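PDB 4K4K: putative fimbrium subunit Fim1C from Bacteroides uniformis, which probably forms part of the tip of a fimbrium, the surface filament that mediates cell adhesion and biofilm formation. Local coordinates for residues A[52-56]-A[69-75]; A[81-87]-A[122-128]; A[109-115]-A[203-207]; A[115-121]-A[135-141]. All coordinates share one frame; numbering follows the deposited sequence. Where two conformers were deposited one is given.

Contact 1: A[52-56]-A[69-75]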
loop_
_atom_site.group_PDB
_atom_site.type_symbol
_atom_site.label_atom_id
_atom_site.label_comp_id
_atom_site.label_asym_id
_atom_site.label_seq_id
_atom_site.Cartn_x
_atom_site.Cartn_y
_atom_site.Cartn_z
ATOM N N GLY A 52 -6.552 13.809 -17.385
ATOM C CA GLY A 52 -5.777 13.363 -16.224
ATOM C C GLY A 52 -5.787 11.852 -16.144
ATOM O O GLY A 52 -6.392 11.184 -16.996
ATOM N N ASN A 53 -5.157 11.291 -15.090
ATOM C CA ASN A 53 -5.232 9.853 -14.826
ATOM C C ASN A 53 -4.875 9.007 -16.066
ATOM O O ASN A 53 -5.618 8.085 -16.460
ATOM C CB ASN A 53 -6.663 9.490 -14.330
ATOM C CG ASN A 53 -6.748 8.086 -13.791
ATOM O OD1 ASN A 53 -5.774 7.536 -13.263
ATOM N ND2 ASN A 53 -7.919 7.456 -13.931
ATOM N N ARG A 54 -3.729 9.347 -16.684
ATOM C CA ARG A 54 -3.231 8.657 -17.872
ATOM C C ARG A 54 -2.671 7.290 -17.468
ATOM O O ARG A 54 -1.830 7.220 -16.577
ATOM C CB ARG A 54 -2.156 9.517 -18.559
ATOM C CG ARG A 54 -2.633 10.911 -18.964
ATOM C CD ARG A 54 -3.337 10.918 -20.308
ATOM N NE ARG A 54 -3.685 12.270 -20.742
ATOM C CZ ARG A 54 -3.126 12.908 -21.766
ATOM N NH1 ARG A 54 -2.176 12.322 -22.485
ATOM N NH2 ARG A 54 -3.525 14.127 -22.090
ATOM N N LYS A 55 -3.126 6.212 -18.112
ATOM C CA LYS A 55 -2.679 4.867 -17.758
ATOM C C LYS A 55 -1.293 4.553 -18.296
ATOM O O LYS A 55 -1.074 4.614 -19.498
ATOM C CB LYS A 55 -3.684 3.821 -18.273
ATOM C CG LYS A 55 -3.365 2.400 -17.816
ATOM C CD LYS A 55 -4.287 1.372 -18.485
ATOM C CE LYS A 55 -4.139 0.011 -17.872
ATOM N NZ LYS A 55 -5.110 -0.943 -18.476
ATOM N N TYR A 56 -0.379 4.198 -17.389
ATOM C CA TYR A 56 0.991 3.779 -17.710
ATOM C C TYR A 56 1.230 2.431 -17.064
ATOM O O TYR A 56 0.824 2.226 -15.913
ATOM C CB TYR A 56 2.002 4.812 -17.204
ATOM C CG TYR A 56 2.238 5.955 -18.166
ATOM C CD1 TYR A 56 1.235 6.886 -18.438
ATOM C CD2 TYR A 56 3.488 6.152 -18.747
ATOM C CE1 TYR A 56 1.445 7.927 -19.345
ATOM C CE2 TYR A 56 3.719 7.206 -19.627
ATOM C CZ TYR A 56 2.704 8.108 -19.900
ATOM O OH TYR A 56 2.937 9.106 -20.817
ATOM N N ALA A 69 3.206 4.251 -21.666
ATOM C CA ALA A 69 1.845 4.709 -21.808
ATOM C C ALA A 69 1.004 3.653 -22.493
ATOM O O ALA A 69 1.453 3.024 -23.453
ATOM C CB ALA A 69 1.820 5.997 -22.617
ATOM N N ALA A 70 -0.221 3.446 -21.997
ATOM C CA ALA A 70 -1.195 2.605 -22.694
ATOM C C ALA A 70 -1.539 3.323 -24.012
ATOM O O ALA A 70 -1.343 4.540 -24.109
ATOM C CB ALA A 70 -2.430 2.420 -21.838
ATOM N N GLU A 71 -2.009 2.601 -25.031
ATOM C CA GLU A 71 -2.274 3.260 -26.307
ATOM C C GLU A 71 -3.283 4.396 -26.181
ATOM O O GLU A 71 -4.297 4.232 -25.509
ATOM C CB GLU A 71 -2.742 2.253 -27.348
ATOM C CG GLU A 71 -2.439 2.792 -28.731
ATOM C CD GLU A 71 -2.816 1.895 -29.883
ATOM O OE1 GLU A 71 -3.246 0.741 -29.651
ATOM O OE2 GLU A 71 -2.691 2.370 -31.031
ATOM N N GLY A 72 -2.943 5.545 -26.773
ATOM C CA GLY A 72 -3.733 6.767 -26.734
ATOM C C GLY A 72 -3.651 7.548 -25.429
ATOM O O GLY A 72 -4.371 8.543 -25.266
ATOM N N GLN A 73 -2.779 7.115 -24.475
ATOM C CA GLN A 73 -2.625 7.715 -23.137
ATOM C C GLN A 73 -1.326 8.526 -22.994
ATOM O O GLN A 73 -1.094 9.115 -21.943
ATOM C CB GLN A 73 -2.643 6.604 -22.061
ATOM C CG GLN A 73 -3.948 5.782 -21.993
ATOM C CD GLN A 73 -5.111 6.582 -21.453
ATOM O OE1 GLN A 73 -5.119 7.009 -20.296
ATOM N NE2 GLN A 73 -6.101 6.835 -22.293
ATOM N N THR A 74 -0.461 8.513 -24.024
ATOM C CA THR A 74 0.844 9.182 -23.959
ATOM C C THR A 74 0.712 10.673 -23.586
ATOM O O THR A 74 -0.068 11.438 -24.187
ATOM C CB THR A 74 1.631 9.019 -25.284
ATOM O OG1 THR A 74 1.755 7.647 -25.599
ATOM C CG2 THR A 74 3.035 9.594 -25.194
ATOM N N ILE A 75 1.495 11.069 -22.581
ATOM C CA ILE A 75 1.605 12.457 -22.165
ATOM C C ILE A 75 2.745 13.084 -22.949
ATOM O O ILE A 75 3.866 12.539 -22.943
ATOM C CB ILE A 75 1.841 12.583 -20.645
ATOM C CG1 ILE A 75 0.594 12.156 -19.842
ATOM C CG2 ILE A 75 2.251 14.050 -20.294
ATOM C CD1 ILE A 75 0.932 11.879 -18.334
HETATM O O HOH W 1 -7.228 6.698 -18.186
#
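The phenol ring of Y56 lies over A69, whose CA sits above the ring centre and whose CB comes within 3.8 Å of the Y56 ring centroid, a CH-pi contact on one face. With its CG anti to the carbonyl carbon (chi1 -85°), Y56 reaches along the loop to I75, and its OH accepts a nearly straight hydrogen bond from I75 N at 3.0 Å. I75 then turns its CG1 branch to the next side chain: R54 CG meets I75 CG1 at 3.6 Å, the two chains crossing at a slant. Beyond this the R54 chain bends at chi2 (-84°), and NH1 gives a weak bond to Q73 O at 3.4 Å, in the guanidinium plane; R54 NE is held by N51. Strand 47-57 thus gains a short antiparallel partner, Y56 facing A69 as a non-hydrogen-bonded pair, before the chain swings through a type II turn from A70 to Q73. Q73 bends back so that its OE1 takes K55 N on a lone pair at 3.1 Å, while a water bridges Q73 OE1 and N53 O. A70 N in turn donates to K55 O at 2.9 Å, so that K55 is bonded through both its N and its O. A leucine in place of Y56 would probably leave I75 N without its hydroxyl acceptor and deprive A69 CB of its aromatic face.

Contact 2: A[81-87]-A[122-128]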
loop_
_atom_site.group_PDB
_atom_site.type_symbol
_atom_site.label_atom_id
_atom_site.label_comp_id
_atom_site.label_asym_id
_atom_site.label_seq_id
_atom_site.Cartn_x
_atom_site.Cartn_y
_atom_site.Cartn_z
ATOM N N ALA A 81 8.099 24.539 -24.708
ATOM C CA ALA A 81 9.172 24.251 -23.759
ATOM C C ALA A 81 8.886 24.863 -22.367
ATOM O O ALA A 81 9.794 24.989 -21.560
ATOM C CB ALA A 81 10.534 24.713 -24.299
ATOM N N SER A 82 7.612 25.165 -22.062
ATOM C CA SER A 82 7.231 25.623 -20.723
ATOM C C SER A 82 7.211 24.395 -19.778
ATOM O O SER A 82 7.098 23.241 -20.241
ATOM C CB SER A 82 5.907 26.369 -20.726
ATOM O OG SER A 82 4.873 25.476 -21.096
ATOM N N GLN A 83 7.321 24.654 -18.466
ATOM C CA GLN A 83 7.417 23.559 -17.510
ATOM C C GLN A 83 6.048 23.101 -16.970
ATOM O O GLN A 83 5.052 23.843 -16.970
ATOM C CB GLN A 83 8.363 23.919 -16.342
ATOM C CG GLN A 83 9.833 24.170 -16.765
ATOM C CD GLN A 83 10.036 25.522 -17.420
ATOM O OE1 GLN A 83 9.522 26.542 -16.947
ATOM N NE2 GLN A 83 10.763 25.563 -18.545
ATOM N N ARG A 84 6.026 21.861 -16.491
ATOM C CA ARG A 84 4.863 21.212 -15.915
ATOM C C ARG A 84 5.304 20.375 -14.740
ATOM O O ARG A 84 6.491 20.006 -14.649
ATOM C CB ARG A 84 4.127 20.323 -16.955
ATOM C CG ARG A 84 3.462 21.066 -18.120
ATOM C CD ARG A 84 2.301 21.966 -17.666
ATOM N NE ARG A 84 1.639 22.581 -18.822
ATOM C CZ ARG A 84 2.043 23.703 -19.397
ATOM N NH1 ARG A 84 3.123 24.334 -18.951
ATOM N NH2 ARG A 84 1.422 24.164 -20.473
ATOM N N ASP A 85 4.353 20.035 -13.856
ATOM C CA ASP A 85 4.621 19.154 -12.717
ATOM C C ASP A 85 3.942 17.836 -12.945
ATOM O O ASP A 85 3.022 17.755 -13.760
ATOM C CB ASP A 85 4.117 19.792 -11.417
ATOM C CG ASP A 85 4.596 21.216 -11.239
ATOM O OD1 ASP A 85 5.744 21.518 -11.650
ATOM O OD2 ASP A 85 3.829 22.026 -10.691
ATOM N N PHE A 86 4.386 16.793 -12.241
ATOM C CA PHE A 86 3.859 15.453 -12.448
ATOM C C PHE A 86 3.563 14.805 -11.144
ATOM O O PHE A 86 4.369 14.908 -10.214
ATOM C CB PHE A 86 4.895 14.579 -13.239
ATOM C CG PHE A 86 5.033 15.037 -14.674
ATOM C CD1 PHE A 86 5.879 16.096 -15.007
ATOM C CD2 PHE A 86 4.252 14.470 -15.677
ATOM C CE1 PHE A 86 5.960 16.564 -16.323
ATOM C CE2 PHE A 86 4.323 14.938 -16.990
ATOM C CZ PHE A 86 5.178 15.976 -17.312
ATOM N N VAL A 87 2.444 14.091 -11.088
ATOM C CA VAL A 87 2.063 13.286 -9.929
ATOM C C VAL A 87 1.572 11.942 -10.454
ATOM O O VAL A 87 1.162 11.849 -11.613
ATOM C CB VAL A 87 1.009 13.954 -8.991
ATOM C CG1 VAL A 87 1.550 15.233 -8.368
ATOM C CG2 VAL A 87 -0.316 14.213 -9.726
ATOM N N LYS A 122 5.274 14.716 -5.765
ATOM C CA LYS A 122 5.201 15.579 -6.933
ATOM C C LYS A 122 6.619 15.869 -7.487
ATOM O O LYS A 122 7.539 16.175 -6.715
ATOM C CB LYS A 122 4.503 16.898 -6.568
ATOM C CG LYS A 122 4.314 17.807 -7.801
ATOM C CD LYS A 122 3.522 19.092 -7.514
ATOM C CE LYS A 122 2.032 18.852 -7.366
ATOM N NZ LYS A 122 1.303 20.129 -7.116
ATOM N N VAL A 123 6.779 15.737 -8.810
ATOM C CA VAL A 123 8.026 16.093 -9.501
ATOM C C VAL A 123 7.763 17.416 -10.220
ATOM O O VAL A 123 6.919 17.471 -11.121
ATOM C CB VAL A 123 8.521 14.971 -10.450
ATOM C CG1 VAL A 123 9.791 15.392 -11.203
ATOM C CG2 VAL A 123 8.734 13.677 -9.676
ATOM N N GLU A 124 8.438 18.482 -9.796
ATOM C CA GLU A 124 8.190 19.826 -10.314
ATOM C C GLU A 124 9.142 20.300 -11.414
ATOM O O GLU A 124 10.307 19.911 -11.446
ATOM C CB GLU A 124 8.270 20.848 -9.168
ATOM C CG GLU A 124 7.085 20.786 -8.217
ATOM C CD GLU A 124 6.912 21.977 -7.293
ATOM O OE1 GLU A 124 7.918 22.433 -6.703
ATOM O OE2 GLU A 124 5.756 22.430 -7.132
ATOM N N GLY A 125 8.626 21.206 -12.258
ATOM C CA GLY A 125 9.410 21.955 -13.234
ATOM C C GLY A 125 10.124 21.179 -14.315
ATOM O O GLY A 125 11.284 21.472 -14.626
ATOM N N LYS A 126 9.417 20.227 -14.927
ATOM C CA LYS A 126 9.963 19.472 -16.047
ATOM C C LYS A 126 9.494 20.065 -17.362
ATOM O O LYS A 126 8.359 20.519 -17.466
ATOM C CB LYS A 126 9.534 17.997 -15.960
ATOM C CG LYS A 126 10.113 17.264 -14.740
ATOM C CD LYS A 126 11.561 16.861 -15.014
ATOM C CE LYS A 126 12.327 16.303 -13.850
ATOM N NZ LYS A 126 13.675 15.830 -14.291
ATOM N N ASP A 127 10.331 20.001 -18.384
ATOM C CA ASP A 127 9.940 20.471 -19.699
ATOM C C ASP A 127 10.492 19.525 -20.793
ATOM O O ASP A 127 11.198 18.565 -20.485
ATOM C CB ASP A 127 10.372 21.926 -19.912
ATOM C CG ASP A 127 11.865 22.137 -19.814
ATOM O OD1 ASP A 127 12.608 21.443 -20.533
ATOM O OD2 ASP A 127 12.290 22.936 -18.965
ATOM N N LYS A 128 10.191 19.816 -22.065
ATOM C CA LYS A 128 10.609 18.962 -23.182
ATOM C C LYS A 128 12.138 18.817 -23.311
ATOM O O LYS A 128 12.566 17.874 -23.961
ATOM C CB LYS A 128 10.000 19.453 -24.502
ATOM C CG LYS A 128 10.546 20.795 -24.989
ATOM C CD LYS A 128 9.797 21.309 -26.213
ATOM C CE LYS A 128 10.575 21.100 -27.486
ATOM N NZ LYS A 128 9.768 21.456 -28.682
HETATM O O HOH W 2 7.822 21.589 -22.280
HETATM O O HOH W 3 1.544 21.325 -9.616
#
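Two antiparallel strands, 84-90 and 118-126, pair through a beta bulge: R84 faces K126 and F86 faces V123, so the register slips by one residue. Both are hydrogen-bonded pairs; R84 N reaches K126 O at 2.9 Å, and F86 N reaches V123 O at the same length. D85 has CG anti to the carbonyl carbon (chi1 -50°), which turns its carboxylate across the strand, and OD1 takes G125 N at 3.0 Å, almost in line with its C-O bond. D85 OD2 lies 4.1 Å from E124 OE2, a like-charge approach probably eased by the ammonium group of K122, which a water links to D85 OD2. An alanine at D85 would probably leave G125 N without this acceptor and the water without its anchor. F86 CE1 meets K126 CB at 3.9 Å, the side chains crossing at about a right angle, while K126 NZ runs on to D130. Q83 NE2 donates to D127 OD2 at 3.1 Å, from the anti side and 31° out of the carboxylate plane; D127 OD1 is taken by T129. G125, with its positive phi (62°), supplies the extra residue opposite D85, as is characteristic of a bulge in an antiparallel sheet.

Contact 3: A[109-115]-A[203-207]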
loop_
_atom_site.group_PDB
_atom_site.type_symbol
_atom_site.label_atom_id
_atom_site.label_comp_id
_atom_site.label_asym_id
_atom_site.label_seq_id
_atom_site.Cartn_x
_atom_site.Cartn_y
_atom_site.Cartn_z
ATOM N N GLN A 109 -8.796 -8.322 1.764
ATOM C CA GLN A 109 -7.327 -8.301 1.888
ATOM C C GLN A 109 -6.554 -8.956 0.749
ATOM O O GLN A 109 -5.394 -8.608 0.533
ATOM C CB GLN A 109 -6.908 -8.994 3.177
ATOM C CG GLN A 109 -7.282 -8.196 4.420
ATOM C CD GLN A 109 -6.373 -7.000 4.571
ATOM O OE1 GLN A 109 -5.155 -7.141 4.613
ATOM N NE2 GLN A 109 -6.940 -5.798 4.596
ATOM N N THR A 110 -7.144 -9.964 0.090
ATOM C CA THR A 110 -6.453 -10.718 -0.952
ATOM C C THR A 110 -6.991 -10.358 -2.354
ATOM O O THR A 110 -8.202 -10.432 -2.568
ATOM C CB THR A 110 -6.585 -12.229 -0.641
ATOM O OG1 THR A 110 -6.061 -12.470 0.678
ATOM C CG2 THR A 110 -5.832 -13.100 -1.630
ATOM N N PRO A 111 -6.115 -10.046 -3.341
ATOM C CA PRO A 111 -4.647 -9.900 -3.239
ATOM C C PRO A 111 -4.249 -8.567 -2.596
ATOM O O PRO A 111 -4.908 -7.548 -2.828
ATOM C CB PRO A 111 -4.186 -9.967 -4.698
ATOM C CG PRO A 111 -5.343 -9.491 -5.511
ATOM C CD PRO A 111 -6.598 -9.736 -4.709
ATOM N N GLN A 112 -3.193 -8.584 -1.782
ATOM C CA GLN A 112 -2.675 -7.399 -1.096
ATOM C C GLN A 112 -2.334 -6.262 -2.063
ATOM O O GLN A 112 -2.604 -5.101 -1.739
ATOM C CB GLN A 112 -1.420 -7.748 -0.285
ATOM C CG GLN A 112 -1.659 -8.723 0.878
ATOM C CD GLN A 112 -2.034 -7.992 2.146
ATOM O OE1 GLN A 112 -1.178 -7.571 2.927
ATOM N NE2 GLN A 112 -3.321 -7.767 2.348
ATOM N N LYS A 113 -1.745 -6.580 -3.244
ATOM C CA LYS A 113 -1.330 -5.549 -4.217
ATOM C C LYS A 113 -2.509 -4.693 -4.722
ATOM O O LYS A 113 -2.288 -3.545 -5.089
ATOM C CB LYS A 113 -0.570 -6.170 -5.412
ATOM C CG LYS A 113 -1.413 -6.994 -6.388
ATOM C CD LYS A 113 -0.625 -7.346 -7.647
ATOM C CE LYS A 113 -1.474 -7.996 -8.710
ATOM N NZ LYS A 113 -2.315 -7.007 -9.439
ATOM N N ASP A 114 -3.754 -5.228 -4.713
ATOM C CA ASP A 114 -4.925 -4.494 -5.216
ATOM C C ASP A 114 -5.432 -3.445 -4.231
ATOM O O ASP A 114 -6.226 -2.592 -4.636
ATOM C CB ASP A 114 -6.055 -5.473 -5.578
ATOM C CG ASP A 114 -5.750 -6.247 -6.866
ATOM O OD1 ASP A 114 -4.697 -5.979 -7.488
ATOM O OD2 ASP A 114 -6.570 -7.104 -7.253
ATOM N N ILE A 115 -4.994 -3.502 -2.949
ATOM C CA ILE A 115 -5.406 -2.489 -1.967
ATOM C C ILE A 115 -4.184 -1.674 -1.478
ATOM O O ILE A 115 -4.335 -0.815 -0.621
ATOM C CB ILE A 115 -6.212 -3.099 -0.781
ATOM C CG1 ILE A 115 -5.365 -4.163 0.002
ATOM C CG2 ILE A 115 -7.554 -3.651 -1.272
ATOM C CD1 ILE A 115 -5.951 -4.588 1.396
ATOM N N ALA A 203 1.527 -14.346 8.550
ATOM C CA ALA A 203 0.275 -13.649 8.255
ATOM C C ALA A 203 0.590 -12.229 7.856
ATOM O O ALA A 203 1.567 -11.647 8.338
ATOM C CB ALA A 203 -0.663 -13.676 9.450
ATOM N N GLU A 204 -0.213 -11.668 6.958
ATOM C CA GLU A 204 0.011 -10.302 6.526
ATOM C C GLU A 204 -1.300 -9.606 6.283
ATOM O O GLU A 204 -2.326 -10.249 6.021
ATOM C CB GLU A 204 0.903 -10.239 5.268
ATOM C CG GLU A 204 0.240 -10.796 4.015
ATOM C CD GLU A 204 1.120 -10.879 2.783
ATOM O OE1 GLU A 204 2.154 -10.173 2.727
ATOM O OE2 GLU A 204 0.748 -11.627 1.849
ATOM N N GLY A 205 -1.257 -8.294 6.392
ATOM C CA GLY A 205 -2.423 -7.470 6.129
ATOM C C GLY A 205 -2.053 -6.046 5.795
ATOM O O GLY A 205 -0.943 -5.614 6.078
ATOM N N ILE A 206 -2.983 -5.323 5.183
ATOM C CA ILE A 206 -2.864 -3.901 4.895
ATOM C C ILE A 206 -4.043 -3.253 5.590
ATOM O O ILE A 206 -5.194 -3.639 5.357
ATOM C CB ILE A 206 -2.795 -3.576 3.381
ATOM C CG1 ILE A 206 -1.474 -4.126 2.796
ATOM C CG2 ILE A 206 -2.911 -2.030 3.142
ATOM C CD1 ILE A 206 -1.331 -4.048 1.262
ATOM N N VAL A 207 -3.759 -2.336 6.504
ATOM C CA VAL A 207 -4.814 -1.704 7.300
ATOM C C VAL A 207 -4.708 -0.185 7.182
ATOM O O VAL A 207 -3.700 0.340 6.699
ATOM C CB VAL A 207 -4.769 -2.171 8.786
ATOM C CG1 VAL A 207 -4.990 -3.693 8.896
ATOM C CG2 VAL A 207 -3.469 -1.728 9.474
#
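Q109 presses the end of its side chain against the backbone of I206. From CB the chain leaves with CG anti to the carbonyl carbon and folds at chi2 (-74°), which delivers CD to the strand, 3.6 Å from I206 O. The amide then pairs with the I206 backbone at both of its ends: OE1 accepts I206 N at 2.9 Å, in its own carbonyl plane and on a lone pair, and NE2 donates to I206 O, also at 2.9 Å. Q109 OE1 additionally lies 3.1 Å from G205 CA, where a glycine brings no side chain against the amide. The loop between strands 101-105 and 118-126 is thereby docked on strand 202-207, the glutamine amide occupying backbone groups much as a neighbouring strand would. NE2 of Q109 also bonds V106 O, so both of the outer groups of this amide are doubly engaged: a second donor, Q112 NE2, approaches Q109 OE1 at 3.0 Å from above its carbonyl plane. The same Q112 NE2 gives a straighter bond to Q109 O, fixing the rotation of the Q112 amide. Its OE1, bonded to K143, packs against I206 CG1 at 3.5 Å as the two side chains run past each other. I115 CD1 adds an apolar contact to I206 CB at 3.9 Å. Beside them E204, its carboxylate held by K143 and H197, passes Q112.

Contact 4: A[115-121]-A[135-141]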
loop_
_atom_site.group_PDB
_atom_site.type_symbol
_atom_site.label_atom_id
_atom_site.label_comp_id
_atom_site.label_asym_id
_atom_site.label_seq_id
_atom_site.Cartn_x
_atom_site.Cartn_y
_atom_site.Cartn_z
ATOM N N ILE A 115 -4.994 -3.502 -2.949
ATOM C CA ILE A 115 -5.406 -2.489 -1.967
ATOM C C ILE A 115 -4.184 -1.674 -1.478
ATOM O O ILE A 115 -4.335 -0.815 -0.621
ATOM C CB ILE A 115 -6.212 -3.099 -0.781
ATOM C CG1 ILE A 115 -5.365 -4.163 0.002
ATOM C CG2 ILE A 115 -7.554 -3.651 -1.272
ATOM C CD1 ILE A 115 -5.951 -4.588 1.396
ATOM N N ASP A 116 -2.989 -1.954 -2.006
ATOM C CA ASP A 116 -1.778 -1.268 -1.599
ATOM C C ASP A 116 -1.688 0.111 -2.297
ATOM O O ASP A 116 -0.930 0.291 -3.244
ATOM C CB ASP A 116 -0.554 -2.145 -1.907
ATOM C CG ASP A 116 0.732 -1.610 -1.339
ATOM O OD1 ASP A 116 0.689 -0.560 -0.626
ATOM O OD2 ASP A 116 1.793 -2.172 -1.663
ATOM N N LEU A 117 -2.440 1.087 -1.784
ATOM C CA LEU A 117 -2.462 2.439 -2.358
ATOM C C LEU A 117 -1.108 3.119 -2.139
ATOM O O LEU A 117 -0.592 3.168 -1.008
ATOM C CB LEU A 117 -3.588 3.250 -1.686
ATOM C CG LEU A 117 -3.620 4.758 -2.019
ATOM C CD1 LEU A 117 -3.942 5.006 -3.512
ATOM C CD2 LEU A 117 -4.554 5.523 -1.041
HETATM N N MSE A 118 -0.531 3.633 -3.216
HETATM C CA MSE A 118 0.732 4.367 -3.156
HETATM C C MSE A 118 0.592 5.658 -3.939
HETATM O O MSE A 118 -0.129 5.693 -4.947
HETATM C CB MSE A 118 1.919 3.546 -3.729
HETATM C CG MSE A 118 2.089 2.166 -3.063
HETATM SE SE MSE A 118 3.761 1.366 -3.629
HETATM C CE MSE A 118 3.476 1.118 -5.446
ATOM N N GLY A 119 1.300 6.684 -3.493
ATOM C CA GLY A 119 1.341 7.971 -4.185
ATOM C C GLY A 119 2.783 8.366 -4.451
ATOM O O GLY A 119 3.660 8.134 -3.618
ATOM N N ALA A 120 3.044 8.932 -5.645
ATOM C CA ALA A 120 4.391 9.411 -5.991
ATOM C C ALA A 120 4.513 10.864 -5.559
ATOM O O ALA A 120 3.604 11.636 -5.834
ATOM C CB ALA A 120 4.635 9.297 -7.502
ATOM N N ALA A 121 5.633 11.261 -4.957
ATOM C CA ALA A 121 5.863 12.668 -4.608
ATOM C C ALA A 121 5.810 13.509 -5.870
ATOM O O ALA A 121 6.251 13.061 -6.941
ATOM C CB ALA A 121 7.226 12.849 -3.924
ATOM N N PHE A 135 9.501 8.725 -10.704
ATOM C CA PHE A 135 8.487 8.745 -9.661
ATOM C C PHE A 135 8.951 7.930 -8.451
ATOM O O PHE A 135 9.357 6.783 -8.602
ATOM C CB PHE A 135 7.145 8.206 -10.189
ATOM C CG PHE A 135 6.488 9.108 -11.214
ATOM C CD1 PHE A 135 5.841 10.283 -10.825
ATOM C CD2 PHE A 135 6.506 8.783 -12.562
ATOM C CE1 PHE A 135 5.187 11.093 -11.768
ATOM C CE2 PHE A 135 5.893 9.625 -13.517
ATOM C CZ PHE A 135 5.207 10.757 -13.101
ATOM N N VAL A 136 8.883 8.509 -7.267
ATOM C CA VAL A 136 9.247 7.801 -6.039
ATOM C C VAL A 136 7.945 7.575 -5.286
ATOM O O VAL A 136 7.343 8.525 -4.800
ATOM C CB VAL A 136 10.297 8.586 -5.213
ATOM C CG1 VAL A 136 10.583 7.893 -3.879
ATOM C CG2 VAL A 136 11.587 8.778 -6.013
ATOM N N PHE A 137 7.496 6.334 -5.231
ATOM C CA PHE A 137 6.222 5.994 -4.598
ATOM C C PHE A 137 6.373 5.694 -3.123
ATOM O O PHE A 137 7.351 5.056 -2.708
ATOM C CB PHE A 137 5.598 4.777 -5.288
ATOM C CG PHE A 137 4.980 5.078 -6.642
ATOM C CD1 PHE A 137 3.658 5.482 -6.740
ATOM C CD2 PHE A 137 5.730 4.968 -7.811
ATOM C CE1 PHE A 137 3.083 5.750 -7.994
ATOM C CE2 PHE A 137 5.170 5.268 -9.063
ATOM C CZ PHE A 137 3.845 5.657 -9.146
ATOM N N THR A 138 5.395 6.134 -2.323
ATOM C CA THR A 138 5.321 5.796 -0.886
ATOM C C THR A 138 3.959 5.190 -0.613
ATOM O O THR A 138 2.963 5.567 -1.250
ATOM C CB THR A 138 5.566 7.011 0.034
ATOM O OG1 THR A 138 4.596 7.995 -0.276
ATOM C CG2 THR A 138 6.980 7.616 -0.101
ATOM N N HIS A 139 3.906 4.215 0.298
ATOM C CA HIS A 139 2.634 3.583 0.652
ATOM C C HIS A 139 1.809 4.535 1.513
ATOM O O HIS A 139 2.347 5.141 2.452
ATOM C CB HIS A 139 2.901 2.296 1.439
ATOM C CG HIS A 139 3.717 1.272 0.705
ATOM N ND1 HIS A 139 3.122 0.299 -0.078
ATOM C CD2 HIS A 139 5.056 1.067 0.718
ATOM C CE1 HIS A 139 4.115 -0.461 -0.527
ATOM N NE2 HIS A 139 5.295 -0.036 -0.074
ATOM N N LYS A 140 0.513 4.659 1.212
ATOM C CA LYS A 140 -0.383 5.564 1.969
ATOM C C LYS A 140 -1.072 4.847 3.149
ATOM O O LYS A 140 -1.634 5.516 4.033
ATOM C CB LYS A 140 -1.445 6.168 1.040
ATOM C CG LYS A 140 -0.826 7.035 -0.074
ATOM C CD LYS A 140 -0.174 8.313 0.478
ATOM C CE LYS A 140 0.645 8.986 -0.611
ATOM N NZ LYS A 140 1.240 10.255 -0.124
ATOM N N LEU A 141 -0.990 3.486 3.181
ATOM C CA LEU A 141 -1.625 2.690 4.224
ATOM C C LEU A 141 -0.563 2.040 5.119
ATOM O O LEU A 141 0.561 2.529 5.180
ATOM C CB LEU A 141 -2.627 1.682 3.637
ATOM C CG LEU A 141 -3.633 2.311 2.596
ATOM C CD1 LEU A 141 -4.548 1.219 2.012
ATOM C CD2 LEU A 141 -4.447 3.455 3.200
HETATM O O HOH W 4 -0.422 1.440 1.031
HETATM O O HOH W 5 8.205 11.228 -7.184
HETATM O O HOH W 6 6.766 9.522 -2.512
#
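A carboxylate and an imidazole lie almost in one plane, 1° apart, where D116 meets H139, and H139 ND1 donates to the syn lone pair of D116 OD1 at 2.6 Å. D116 gets there with CG anti to its N (chi1 -172°), and a water donates to both D116 OD1 and L117 O. Over one face of the imidazole, offset toward the rim, sits the selenium of the selenomethionine M118, 3.6 Å from H139 CE1; W269 also stacks on this ring. M118 and H139 pair toward the open end of the hairpin of strands 118-126 and 132-150, while G119 and T138 form a hydrogen-bonded pair, with G119 N 3.0 Å from T138 O. Across the non-hydrogen-bonded pair that follows, A120 CB stands over the centre of the F137 ring, 4.0 Å from its centroid, and touches F135 CD1 at 3.7 Å. On the opposite sheet face, K140 CE lies 3.7 Å from G119 N, in the space a side chain at G119 would need.

How the contacts relate
Contacts 2 and 4 share strand 118-126, which pairs with strand 84-90 in contact 2 and with strand 132-150 in contact 4; F86 and F135 pack together where they meet. Contact 2 is the surface member, rich in lysine and carboxylate groups, whereas the other three are partly buried. Contact 1 lies on the same side of the molecule's centre as contact 2, its I75 touching F86, and fastens a loop to a strand edge through a tyrosine and a glutamine. Contacts 3 and 4 lie nearest the chain's centre, share I115, and meet where I206 packs on L141 and D116. There one glutamine amide grips a strand backbone in contact 3, while contact 4 combines backbone pairing with aromatic packing.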